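Side-chain contacts in endoglucanase (Ruminococcus champanellensis, PDB 6WQV), which probably hydrolyses internal beta-1,4 linkages in cellulose and related plant polysaccharides as a broad-specificity endoglucanase of glycosyl hydrolase family 5: residues S17-E22 with D111-L116; H241-Y246 with E331-L336; Q265-L270 with K312-R317; V284-F289 with E305-I310. One frame throughout, in Å; residues are numbered along the deposited sequence. Where two conformers were deposited one is given.

Overall arrangement
All four contacts belong to one TIM barrel. Interactions 1, 2 and 4 are buried, whereas interaction 3 lies farther from the chain centre and is partly exposed. Interaction 1 joins helix 16-22 to strand 113-117 at the strand-start end of the barrel; interaction 2 lies at the sugar-binding end and packs two aromatic rings beside bound glucose. Interactions 3 and 4 are neighbours, their centres about 6 Å apart, and both use helix 297-313. The chemistry follows place: leucine-on-tyrosine packing plus an arginine-held glutamate in interaction 1, a strand-to-helix ring stack in interaction 4, one amide-to-hydroxyl bond near the surface in interaction 3. Interactions 2 and 4 touch the same sugar, and Tyr243 is hydrogen-bonded to Gln288.

Interaction 1. Residues S17-E22 with D111-L116; sequences SQLLDE and DMYCIL
Leu19 and Glu22 of helix 16-22 meet Tyr113, the first residue of strand 113-117, at the end of the TIM barrel where the parallel strands begin. This short helix precedes the first barrel strand and lies across that end, and the tyrosine side chain points at it. The apolar half of the contact belongs to Leu19. Its CG sits 3.9 Å from Tyr113 CE2, and its CD2 approaches the same flank of the ring, 4.1 Å from Tyr113 CD2. Leucine and tyrosine run past each other in opposite directions, and Leu19 can lie along the ring because its CG is turned anti to its own backbone N (chi1 -174°). Glu22 comes in at about a right angle to the tyrosine, at the hydroxyl end. Its CB packs 3.4 Å from Tyr113 OH and 3.9 Å from Tyr113 CZ. The modelled approach of Glu22 OE1 to that hydroxyl is too close to be real, so the exact carboxylate position is doubtful and no bond between the two is inferred. The firmer polar partner is Arg12, which makes a salt bridge to Glu22 OE2 and a weak hydrogen bond to Tyr113 OH. Elsewhere the tyrosine ring meets that of His156, and Leu19 also rests on Ile158 of the adjacent strand. Chemically the contact is split: leucine packs the hydrocarbon side of Tyr113, while at the other end Arg12, shared by glutamate and tyrosine, probably offsets the Glu22 charge next to a buried hydroxyl.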
# COMPACT_ATOMS: atom_id res chain seq x y z
N SER A 17 -0.27 -13.12 -11.42
CA SER A 17 0.04 -12.46 -12.68
C SER A 17 -1.23 -12.13 -13.45
O SER A 17 -1.35 -11.04 -14.02
CB SER A 17 0.95 -13.35 -13.53
OG SER A 17 2.23 -13.47 -12.95
N GLN A 18 -2.19 -13.06 -13.49
CA GLN A 18 -3.44 -12.81 -14.20
C GLN A 18 -4.21 -11.66 -13.57
O GLN A 18 -4.78 -10.82 -14.28
CB GLN A 18 -4.29 -14.08 -14.23
CG GLN A 18 -3.78 -15.14 -15.19
CD GLN A 18 -4.45 -16.49 -15.02
OE1 GLN A 18 -4.91 -16.85 -13.94
NE2 GLN A 18 -4.50 -17.26 -16.11
N LEU A 19 -4.25 -11.60 -12.23
CA LEU A 19 -4.95 -10.51 -11.57
C LEU A 19 -4.27 -9.18 -11.86
O LEU A 19 -4.94 -8.19 -12.18
CB LEU A 19 -5.01 -10.79 -10.07
CG LEU A 19 -5.82 -9.86 -9.19
CD1 LEU A 19 -6.04 -10.44 -7.80
CD2 LEU A 19 -5.13 -8.51 -9.07
N LEU A 20 -2.94 -9.15 -11.78
CA LEU A 20 -2.22 -7.91 -12.06
C LEU A 20 -2.45 -7.44 -13.49
O LEU A 20 -2.42 -6.23 -13.75
CB LEU A 20 -0.73 -8.09 -11.77
CG LEU A 20 -0.39 -8.22 -10.28
CD1 LEU A 20 1.03 -8.76 -10.11
CD2 LEU A 20 -0.56 -6.91 -9.53
N ASP A 21 -2.69 -8.36 -14.43
CA ASP A 21 -2.96 -7.97 -15.81
C ASP A 21 -4.35 -7.37 -15.99
O ASP A 21 -4.61 -6.77 -17.04
CB ASP A 21 -2.74 -9.14 -16.76
CG ASP A 21 -1.27 -9.38 -17.05
OD1 ASP A 21 -0.45 -8.47 -16.80
OD2 ASP A 21 -0.94 -10.48 -17.53
N GLU A 22 -5.23 -7.53 -15.02
CA GLU A 22 -6.52 -6.86 -15.04
C GLU A 22 -6.48 -5.47 -14.42
O GLU A 22 -7.35 -4.65 -14.72
CB GLU A 22 -7.56 -7.70 -14.32
CG GLU A 22 -7.66 -9.09 -14.89
CD GLU A 22 -9.03 -9.70 -14.71
OE1 GLU A 22 -9.77 -9.22 -13.83
OE2 GLU A 22 -9.36 -10.64 -15.45
N ASP A 111 -16.96 -2.22 -8.87
CA ASP A 111 -16.36 -3.18 -9.79
C ASP A 111 -14.88 -2.88 -9.97
O ASP A 111 -14.32 -3.01 -11.07
CB ASP A 111 -17.11 -3.16 -11.13
CG ASP A 111 -16.89 -4.39 -11.97
OD1 ASP A 111 -16.40 -5.44 -11.47
OD2 ASP A 111 -17.23 -4.30 -13.16
N MET A 112 -14.24 -2.44 -8.89
CA MET A 112 -12.82 -2.13 -8.86
C MET A 112 -12.08 -3.16 -8.02
O MET A 112 -12.67 -3.88 -7.20
CB MET A 112 -12.58 -0.74 -8.24
CG MET A 112 -13.20 0.38 -9.03
SD MET A 112 -13.20 2.00 -8.22
CE MET A 112 -11.65 2.70 -8.78
N TYR A 113 -10.77 -3.23 -8.24
CA TYR A 113 -9.88 -3.97 -7.35
C TYR A 113 -9.59 -3.14 -6.11
O TYR A 113 -9.53 -1.90 -6.16
CB TYR A 113 -8.59 -4.35 -8.07
CG TYR A 113 -8.87 -5.42 -9.10
CD1 TYR A 113 -9.26 -5.09 -10.38
CD2 TYR A 113 -8.79 -6.76 -8.75
CE1 TYR A 113 -9.54 -6.07 -11.31
CE2 TYR A 113 -9.08 -7.75 -9.67
CZ TYR A 113 -9.45 -7.40 -10.95
OH TYR A 113 -9.73 -8.39 -11.86
N CYS A 114 -9.43 -3.83 -4.98
CA CYS A 114 -9.21 -3.17 -3.71
C CYS A 114 -8.12 -3.91 -2.95
O CYS A 114 -8.14 -5.15 -2.88
CB CYS A 114 -10.50 -3.17 -2.89
SG CYS A 114 -10.38 -2.30 -1.33
N ILE A 115 -7.18 -3.16 -2.40
CA ILE A 115 -6.11 -3.69 -1.57
C ILE A 115 -6.32 -3.14 -0.16
O ILE A 115 -6.39 -1.92 0.03
CB ILE A 115 -4.73 -3.27 -2.10
CG1 ILE A 115 -4.49 -3.87 -3.48
CG2 ILE A 115 -3.62 -3.68 -1.13
CD1 ILE A 115 -3.46 -3.11 -4.27
N LEU A 116 -6.45 -4.04 0.80
CA LEU A 116 -6.65 -3.70 2.21
C LEU A 116 -5.44 -4.19 2.99
O LEU A 116 -5.05 -5.35 2.87
CB LEU A 116 -7.91 -4.41 2.72
CG LEU A 116 -8.23 -4.27 4.20
CD1 LEU A 116 -8.52 -2.81 4.50
CD2 LEU A 116 -9.39 -5.15 4.60

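Interaction 2. Residues H241-Y246 with E331-L336; sequences HSYSPY and ENFGLL. With GLC (alpha-D-glucopyranose), chain E; BGC (beta-D-glucopyranose), chain B.
Tyr243 CE2 comes down over one face of the Phe333 ring, 3.7 Å from Phe333 CZ. The two rings are inclined at 58°, with centroids 5.3 Å apart, a tilted pairing that leaves both side chains facing the bound sugar. On the tyrosine side the hydroxyl oxygen, Tyr243 OH, lies 3.5 Å from C5 of the alpha-glucose, and on the phenylalanine side the ring edge faces O2 of the next glucose. His241 and Glu331 supply the polar grip. His241 ND1 is hydrogen-bonded to O1 of the alpha-glucose at 2.9 Å, the oxygen lying near the plane of the imidazole. Glu331 reaches over with an extended chain, and its OE1 accepts two bonds: one from O6 of the alpha-glucose at 2.8 Å, the other from O2 of the adjoining beta-glucose. A single carboxylate oxygen thus spans two linked sugar units, and it also lies in plane at the edge of the Phe333 ring. Gln288, itself a sugar-binding residue, also steadies Tyr243 OH through a hydrogen bond from NE2. The backbone does its share too: Tyr243 is the centre of an inverse gamma turn, and Asn323 is hydrogen-bonded to both Glu331 O and Phe333 N, pinning the loop that carries them. The Phe333 ring also meets Trp321 of strand 318-322. Residues 241-246 lead from strand 236-241 into helix 246-249, with Pro245 as N-cap after a cis peptide, and residues 331-336 lie in the loop between strand 318-322 and strand 336-337, which Leu336 begins.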
# COMPACT_ATOMS: atom_id res chain seq x y z
N HIS A 241 7.35 0.22 -2.66
CA HIS A 241 7.07 1.64 -2.81
C HIS A 241 8.29 2.28 -3.47
O HIS A 241 9.43 2.00 -3.09
CB HIS A 241 6.79 2.31 -1.47
CG HIS A 241 5.70 1.67 -0.67
ND1 HIS A 241 5.28 2.16 0.55
CD2 HIS A 241 4.95 0.56 -0.90
CE1 HIS A 241 4.33 1.38 1.04
NE2 HIS A 241 4.11 0.41 0.18
N SER A 242 8.06 3.13 -4.47
CA SER A 242 9.18 3.69 -5.23
C SER A 242 8.90 5.15 -5.60
O SER A 242 8.47 5.46 -6.71
CB SER A 242 9.54 2.83 -6.44
OG SER A 242 10.78 3.20 -7.00
N TYR A 243 9.18 6.05 -4.66
CA TYR A 243 9.06 7.49 -4.88
C TYR A 243 10.37 7.95 -5.49
O TYR A 243 11.26 8.47 -4.80
CB TYR A 243 8.78 8.20 -3.57
CG TYR A 243 7.43 7.93 -2.95
CD1 TYR A 243 7.20 6.79 -2.19
CD2 TYR A 243 6.40 8.84 -3.08
CE1 TYR A 243 5.97 6.56 -1.59
CE2 TYR A 243 5.17 8.62 -2.49
CZ TYR A 243 4.96 7.48 -1.76
OH TYR A 243 3.73 7.27 -1.17
N SER A 244 10.49 7.77 -6.80
CA SER A 244 11.77 7.88 -7.48
C SER A 244 11.67 8.86 -8.64
O SER A 244 10.66 8.86 -9.37
CB SER A 244 12.17 6.50 -8.03
OG SER A 244 12.09 5.51 -7.01
N PRO A 245 12.70 9.69 -8.87
CA PRO A 245 13.91 9.81 -8.04
C PRO A 245 13.64 10.54 -6.72
O PRO A 245 12.84 11.47 -6.70
CB PRO A 245 14.86 10.60 -8.92
CG PRO A 245 13.97 11.43 -9.79
CD PRO A 245 12.76 10.55 -10.06
N TYR A 246 14.33 10.12 -5.65
CA TYR A 246 13.98 10.57 -4.30
C TYR A 246 13.97 12.09 -4.17
O TYR A 246 13.02 12.67 -3.63
CB TYR A 246 14.93 9.95 -3.28
CG TYR A 246 14.79 10.56 -1.90
CD1 TYR A 246 13.72 10.25 -1.09
CD2 TYR A 246 15.73 11.47 -1.42
CE1 TYR A 246 13.57 10.81 0.16
CE2 TYR A 246 15.59 12.05 -0.16
CZ TYR A 246 14.51 11.71 0.62
OH TYR A 246 14.34 12.27 1.87
N GLU A 331 3.85 17.11 3.20
CA GLU A 331 3.98 16.42 1.93
C GLU A 331 2.70 16.60 1.13
O GLU A 331 1.62 16.19 1.56
CB GLU A 331 4.24 14.93 2.17
CG GLU A 331 5.56 14.67 2.86
CD GLU A 331 5.83 13.20 3.16
OE1 GLU A 331 5.04 12.31 2.78
OE2 GLU A 331 6.88 12.93 3.79
N ASN A 332 2.81 17.22 -0.04
CA ASN A 332 1.64 17.51 -0.86
C ASN A 332 1.55 16.53 -2.02
O ASN A 332 2.01 16.81 -3.13
CB ASN A 332 1.69 18.95 -1.33
CG ASN A 332 1.58 19.93 -0.20
OD1 ASN A 332 0.63 19.88 0.59
ND2 ASN A 332 2.56 20.81 -0.08
N PHE A 333 0.92 15.39 -1.77
CA PHE A 333 0.73 14.35 -2.76
C PHE A 333 -0.69 14.31 -3.31
O PHE A 333 -1.07 13.34 -3.98
CB PHE A 333 1.11 12.98 -2.18
CG PHE A 333 2.60 12.75 -2.07
CD1 PHE A 333 3.38 12.59 -3.22
CD2 PHE A 333 3.21 12.62 -0.84
CE1 PHE A 333 4.74 12.35 -3.12
CE2 PHE A 333 4.58 12.37 -0.74
CZ PHE A 333 5.34 12.24 -1.89
N GLY A 334 -1.49 15.34 -3.06
CA GLY A 334 -2.86 15.33 -3.52
C GLY A 334 -2.97 15.30 -5.04
O GLY A 334 -2.15 15.86 -5.76
N LEU A 335 -4.02 14.64 -5.52
CA LEU A 335 -4.33 14.58 -6.94
C LEU A 335 -5.81 14.88 -7.10
O LEU A 335 -6.18 15.78 -7.86
CB LEU A 335 -3.95 13.21 -7.50
CG LEU A 335 -3.93 13.04 -9.01
CD1 LEU A 335 -2.86 13.91 -9.66
CD2 LEU A 335 -3.68 11.59 -9.37
N LEU A 336 -6.66 14.17 -6.36
CA LEU A 336 -8.08 14.48 -6.27
C LEU A 336 -8.30 15.41 -5.09
O LEU A 336 -7.94 15.08 -3.95
CB LEU A 336 -8.90 13.20 -6.03
CG LEU A 336 -10.41 13.40 -5.79
CD1 LEU A 336 -11.06 14.04 -7.00
CD2 LEU A 336 -11.05 12.06 -5.45
C1 GLC E . 5.24 5.50 2.70
C2 GLC E . 3.99 5.42 3.55
C3 GLC E . 2.98 6.48 3.46
C4 GLC E . 3.64 7.84 3.45
C5 GLC E . 4.52 7.89 2.22
C6 GLC E . 5.10 9.25 1.90
O1 GLC E . 5.20 4.89 1.48
O2 GLC E . 3.42 4.10 3.34
O3 GLC E . 2.12 6.36 4.65
O4 GLC E . 2.63 8.85 3.43
O5 GLC E . 5.65 6.94 2.41
O6 GLC E . 5.94 9.68 2.89
C2 BGC B . 2.09 11.08 4.02
C3 BGC B . 2.33 12.15 5.04
C4 BGC B . 2.15 11.64 6.45
C5 BGC B . 3.00 10.42 6.72
C6 BGC B . 2.78 9.75 8.04
C1 BGC B . 2.95 9.85 4.28
O2 BGC B . 2.36 11.58 2.69
O3 BGC B . 1.40 13.26 4.79
O4 BGC B . 2.61 12.67 7.41
O5 BGC B . 2.72 9.39 5.68
O6 BGC B . 3.78 8.75 8.24

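Interaction 3. Residues Q265-L270 with K312-R317; sequences QLQWTL and KSYNIR
Gln267 starts straight and then bends: CG lies opposite the backbone N (chi1 179°), and a turn at the next bond (chi2 -85°) swings the amide round to the hydroxyl of Tyr314. The tyrosine points toward helix 263-278, with its CG on the far side from its carbonyl carbon. Glutamine and tyrosine side chains cross at about a right angle. Gln267 NE2 donates to Tyr314 OH at 2.9 Å with an N-H...O angle of 157°. The hydroxyl lies in the plane of the amide, and the nitrogen reaches it at the ring's edge. With a leucine in this place the N-H is gone, and Tyr314 OH would probably lose this donor, leaving the end of the ring freer to shift. Farther in, the contact is looser. Leu270 CB makes an apolar approach to Tyr314 CD2 at 4.4 Å, while the Ile316 CD1 methyl packs on a backbone carbonyl oxygen, 4.0 Å from Leu270 O. The Schellman motif that ends helix 297-313 presents Tyr314 and Ile316; in it Asn315 has positive phi and its N bonds to Lys312 O. Asn315 OD1 also takes a 2.9 Å hydrogen bond from Arg317 NH2, tying the turn to the residue that leads on to the next strand; Arg317 NH1 in turn reaches Leu20 O of helix 16-22. The contact therefore joins helix 263-278 to the turn that follows helix 297-313, on the outside of the barrel: Tyr314 lies against Gln271 and Tyr274 of helix 263-278, while Leu270 and Ile316 both press on Ile286 of strand 284-289.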
# COMPACT_ATOMS: atom_id res chain seq x y z
N GLN A 265 17.88 7.50 -15.15
CA GLN A 265 17.97 7.01 -13.78
C GLN A 265 16.66 6.36 -13.36
O GLN A 265 16.66 5.37 -12.63
CB GLN A 265 18.35 8.15 -12.83
CG GLN A 265 18.58 7.68 -11.39
CD GLN A 265 19.47 6.44 -11.29
OE1 GLN A 265 20.54 6.38 -11.89
NE2 GLN A 265 19.01 5.45 -10.53
N LEU A 266 15.54 6.88 -13.86
CA LEU A 266 14.24 6.28 -13.61
C LEU A 266 14.13 4.92 -14.28
O LEU A 266 13.60 3.96 -13.69
CB LEU A 266 13.17 7.22 -14.12
CG LEU A 266 11.72 6.89 -13.79
CD1 LEU A 266 11.55 6.67 -12.30
CD2 LEU A 266 10.83 8.02 -14.29
N GLN A 267 14.63 4.80 -15.51
CA GLN A 267 14.65 3.50 -16.17
C GLN A 267 15.44 2.49 -15.35
O GLN A 267 15.02 1.34 -15.18
CB GLN A 267 15.22 3.64 -17.58
CG GLN A 267 15.30 2.33 -18.36
CD GLN A 267 16.57 1.54 -18.07
OE1 GLN A 267 17.62 2.11 -17.79
NE2 GLN A 267 16.47 0.22 -18.15
N TRP A 268 16.59 2.91 -14.82
CA TRP A 268 17.41 1.99 -14.03
C TRP A 268 16.67 1.55 -12.78
O TRP A 268 16.64 0.36 -12.45
CB TRP A 268 18.72 2.67 -13.64
CG TRP A 268 19.65 1.76 -12.89
CD1 TRP A 268 20.60 0.95 -13.42
CD2 TRP A 268 19.71 1.57 -11.47
NE1 TRP A 268 21.25 0.26 -12.43
CE2 TRP A 268 20.72 0.62 -11.22
CE3 TRP A 268 19.00 2.10 -10.38
CZ2 TRP A 268 21.05 0.19 -9.93
CZ3 TRP A 268 19.33 1.67 -9.10
CH2 TRP A 268 20.34 0.73 -8.89
N THR A 269 16.05 2.50 -12.07
CA THR A 269 15.35 2.18 -10.83
C THR A 269 14.22 1.20 -11.08
O THR A 269 14.07 0.21 -10.35
CB THR A 269 14.84 3.48 -10.21
OG1 THR A 269 15.96 4.28 -9.82
CG2 THR A 269 13.95 3.19 -9.01
N LEU A 270 13.40 1.44 -12.11
CA LEU A 270 12.27 0.56 -12.37
C LEU A 270 12.74 -0.79 -12.90
O LEU A 270 12.17 -1.83 -12.55
CB LEU A 270 11.28 1.24 -13.31
CG LEU A 270 10.65 2.50 -12.70
CD1 LEU A 270 9.79 3.24 -13.70
CD2 LEU A 270 9.83 2.17 -11.45
N LYS A 312 5.00 0.27 -17.21
CA LYS A 312 4.22 -0.62 -18.08
C LYS A 312 5.13 -1.46 -18.98
O LYS A 312 4.81 -2.61 -19.27
CB LYS A 312 3.21 0.18 -18.90
CG LYS A 312 2.27 -0.66 -19.72
CD LYS A 312 1.26 0.20 -20.48
CE LYS A 312 0.38 -0.66 -21.36
NZ LYS A 312 -0.46 0.18 -22.26
N SER A 313 6.26 -0.90 -19.41
CA SER A 313 7.17 -1.64 -20.28
C SER A 313 7.81 -2.82 -19.56
O SER A 313 8.29 -3.75 -20.22
CB SER A 313 8.24 -0.72 -20.88
OG SER A 313 9.31 -0.46 -19.99
N TYR A 314 7.84 -2.79 -18.22
CA TYR A 314 8.29 -3.92 -17.41
C TYR A 314 7.12 -4.69 -16.81
O TYR A 314 7.32 -5.53 -15.93
CB TYR A 314 9.25 -3.45 -16.30
CG TYR A 314 10.57 -2.95 -16.84
CD1 TYR A 314 11.42 -3.79 -17.55
CD2 TYR A 314 10.97 -1.63 -16.64
CE1 TYR A 314 12.62 -3.33 -18.07
CE2 TYR A 314 12.17 -1.16 -17.15
CZ TYR A 314 12.99 -2.02 -17.85
OH TYR A 314 14.20 -1.59 -18.36
N ASN A 315 5.89 -4.41 -17.26
CA ASN A 315 4.68 -5.07 -16.76
C ASN A 315 4.52 -4.90 -15.24
O ASN A 315 4.15 -5.84 -14.53
CB ASN A 315 4.62 -6.55 -17.16
CG ASN A 315 3.20 -7.11 -17.14
OD1 ASN A 315 2.23 -6.38 -17.33
ND2 ASN A 315 3.08 -8.41 -16.91
N ILE A 316 4.76 -3.69 -14.75
CA ILE A 316 4.62 -3.37 -13.33
C ILE A 316 3.50 -2.35 -13.16
O ILE A 316 3.60 -1.22 -13.66
CB ILE A 316 5.92 -2.81 -12.73
CG1 ILE A 316 7.05 -3.83 -12.86
CG2 ILE A 316 5.70 -2.46 -11.26
CD1 ILE A 316 8.40 -3.29 -12.48
N ARG A 317 2.44 -2.75 -12.45
CA ARG A 317 1.35 -1.83 -12.16
C ARG A 317 1.76 -0.85 -11.08
O ARG A 317 2.58 -1.16 -10.20
CB ARG A 317 0.13 -2.60 -11.64
CG ARG A 317 -0.44 -3.65 -12.56
CD ARG A 317 -1.05 -3.04 -13.80
NE ARG A 317 -0.03 -2.92 -14.83
CZ ARG A 317 0.37 -3.92 -15.61
NH1 ARG A 317 -0.16 -5.13 -15.48
NH2 ARG A 317 1.31 -3.71 -16.51

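Interaction 4. Residues V284-F289 with E305-I310; sequences VIIGQF and ENYLRI. Unlike the reference sequence in segment 284-289: Gln288 (reference Glu). With GLC (alpha-D-glucopyranose), chain E.
Phe289 and Tyr307 lie nearly flat against each other in an offset stack, with ring centroids 4.5 Å apart and planes 24° from parallel. Phe289 CD2 sits over the centre of the tyrosine ring, 3.6 Å above the Tyr307 plane, and the two side chains slide past each other in opposite directions. The phenylalanine takes the crowded position between its backbone N and carbonyl carbon (chi1 81°), which swings its ring over Tyr307. Phe289 CB itself lies 3.4 Å from Tyr307 OH. Leu308 crosses Phe289 at about a right angle, its CD2 3.7 Å from Phe289 CZ. Strand 284-289 and helix 297-313 are the first two elements of a beta-alpha-beta crossover in the barrel, and the short segments run nearly antiparallel, 154° between their N-to-C directions. Ile286 and Tyr307 come at each other from opposite directions, Ile286 CG2 and CD1 each 3.7 Å from Tyr307 OH. That hydroxyl is itself hydrogen-bonded to Ser242 O. An alanine at Tyr307 is likely to leave Phe289 without its stacking partner and Ser242 O without this bond. Gln288, a glutamate in the reference sequence, points away from the helix into the sugar site, where Gln288 OE1 accepts a 2.7 Å hydrogen bond from O2 of the alpha-glucose.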
# COMPACT_ATOMS: atom_id res chain seq x y z
N VAL A 284 5.23 -8.52 -8.82
CA VAL A 284 5.54 -7.32 -8.06
C VAL A 284 4.65 -6.17 -8.53
O VAL A 284 4.32 -6.06 -9.71
CB VAL A 284 7.05 -6.95 -8.14
CG1 VAL A 284 7.46 -6.70 -9.59
CG2 VAL A 284 7.37 -5.77 -7.24
N ILE A 285 4.28 -5.32 -7.58
CA ILE A 285 3.46 -4.14 -7.84
C ILE A 285 4.11 -2.97 -7.12
O ILE A 285 4.73 -3.13 -6.07
CB ILE A 285 2.00 -4.34 -7.36
CG1 ILE A 285 1.11 -3.20 -7.84
CG2 ILE A 285 1.95 -4.48 -5.83
CD1 ILE A 285 -0.37 -3.51 -7.71
N ILE A 286 4.01 -1.78 -7.72
CA ILE A 286 4.43 -0.54 -7.04
C ILE A 286 3.19 -0.01 -6.34
O ILE A 286 2.34 0.68 -6.92
CB ILE A 286 5.07 0.46 -8.00
CG1 ILE A 286 6.40 -0.10 -8.50
CG2 ILE A 286 5.27 1.81 -7.31
CD1 ILE A 286 6.98 0.61 -9.70
N GLY A 287 3.05 -0.37 -5.05
CA GLY A 287 1.85 -0.06 -4.30
C GLY A 287 1.74 1.37 -3.85
O GLY A 287 0.64 1.80 -3.47
N GLN A 288 2.86 2.10 -3.87
CA GLN A 288 2.84 3.55 -3.70
C GLN A 288 3.93 4.18 -4.55
O GLN A 288 5.08 3.72 -4.51
CB GLN A 288 3.10 3.96 -2.25
CG GLN A 288 2.08 3.49 -1.24
CD GLN A 288 2.36 4.03 0.17
OE1 GLN A 288 1.95 3.44 1.16
NE2 GLN A 288 3.04 5.16 0.25
N PHE A 289 3.58 5.23 -5.28
CA PHE A 289 4.53 6.15 -5.90
C PHE A 289 3.84 7.51 -5.94
O PHE A 289 2.62 7.62 -5.75
CB PHE A 289 4.98 5.69 -7.30
CG PHE A 289 4.00 6.03 -8.38
CD1 PHE A 289 2.77 5.41 -8.42
CD2 PHE A 289 4.28 7.00 -9.34
CE1 PHE A 289 1.85 5.74 -9.38
CE2 PHE A 289 3.36 7.33 -10.30
CZ PHE A 289 2.14 6.70 -10.32
N GLU A 305 4.60 10.95 -17.13
CA GLU A 305 4.47 10.22 -18.38
C GLU A 305 5.51 9.11 -18.46
O GLU A 305 5.20 7.97 -18.84
CB GLU A 305 4.67 11.16 -19.58
CG GLU A 305 3.69 12.30 -19.72
CD GLU A 305 4.01 13.18 -20.92
OE1 GLU A 305 5.21 13.41 -21.19
OE2 GLU A 305 3.06 13.63 -21.59
N ASN A 306 6.75 9.42 -18.10
CA ASN A 306 7.82 8.44 -18.25
C ASN A 306 7.74 7.36 -17.18
O ASN A 306 8.03 6.19 -17.47
CB ASN A 306 9.17 9.15 -18.24
CG ASN A 306 9.48 9.78 -19.56
OD1 ASN A 306 9.88 9.09 -20.50
ND2 ASN A 306 9.28 11.09 -19.67
N TYR A 307 7.36 7.71 -15.95
CA TYR A 307 7.22 6.71 -14.90
C TYR A 307 6.25 5.61 -15.34
O TYR A 307 6.59 4.42 -15.32
CB TYR A 307 6.78 7.37 -13.59
CG TYR A 307 6.98 6.52 -12.34
CD1 TYR A 307 6.26 5.35 -12.16
CD2 TYR A 307 7.88 6.90 -11.35
CE1 TYR A 307 6.44 4.58 -11.04
CE2 TYR A 307 8.06 6.13 -10.22
CZ TYR A 307 7.34 4.97 -10.08
OH TYR A 307 7.50 4.19 -8.96
N LEU A 308 5.05 5.99 -15.77
CA LEU A 308 4.05 5.00 -16.15
C LEU A 308 4.45 4.26 -17.41
O LEU A 308 4.20 3.04 -17.53
CB LEU A 308 2.68 5.66 -16.31
CG LEU A 308 1.85 5.85 -15.05
CD1 LEU A 308 1.44 4.51 -14.43
CD2 LEU A 308 2.56 6.69 -14.01
N ARG A 309 5.05 4.95 -18.38
CA ARG A 309 5.49 4.29 -19.61
C ARG A 309 6.53 3.22 -19.30
O ARG A 309 6.43 2.09 -19.78
CB ARG A 309 6.06 5.31 -20.61
CG ARG A 309 6.55 4.72 -21.94
CD ARG A 309 7.26 5.73 -22.86
NE ARG A 309 8.39 6.36 -22.19
CZ ARG A 309 9.58 5.79 -22.03
NH1 ARG A 309 9.80 4.57 -22.52
NH2 ARG A 309 10.55 6.43 -21.39
N ILE A 310 7.53 3.58 -18.50
CA ILE A 310 8.58 2.62 -18.18
C ILE A 310 8.03 1.48 -17.33
O ILE A 310 8.32 0.30 -17.58
CB ILE A 310 9.77 3.33 -17.50
CG1 ILE A 310 10.41 4.34 -18.45
CG2 ILE A 310 10.80 2.31 -17.06
CD1 ILE A 310 11.36 5.31 -17.77
C1 GLC E . 5.24 5.50 2.70
C2 GLC E . 3.99 5.42 3.55
C3 GLC E . 2.98 6.48 3.46
C4 GLC E . 3.64 7.84 3.45
C5 GLC E . 4.52 7.89 2.22
C6 GLC E . 5.10 9.25 1.90
O1 GLC E . 5.20 4.89 1.48
O2 GLC E . 3.42 4.10 3.34
O3 GLC E . 2.12 6.36 4.65
O4 GLC E . 2.63 8.85 3.43
O5 GLC E . 5.65 6.94 2.41
O6 GLC E . 5.94 9.68 2.89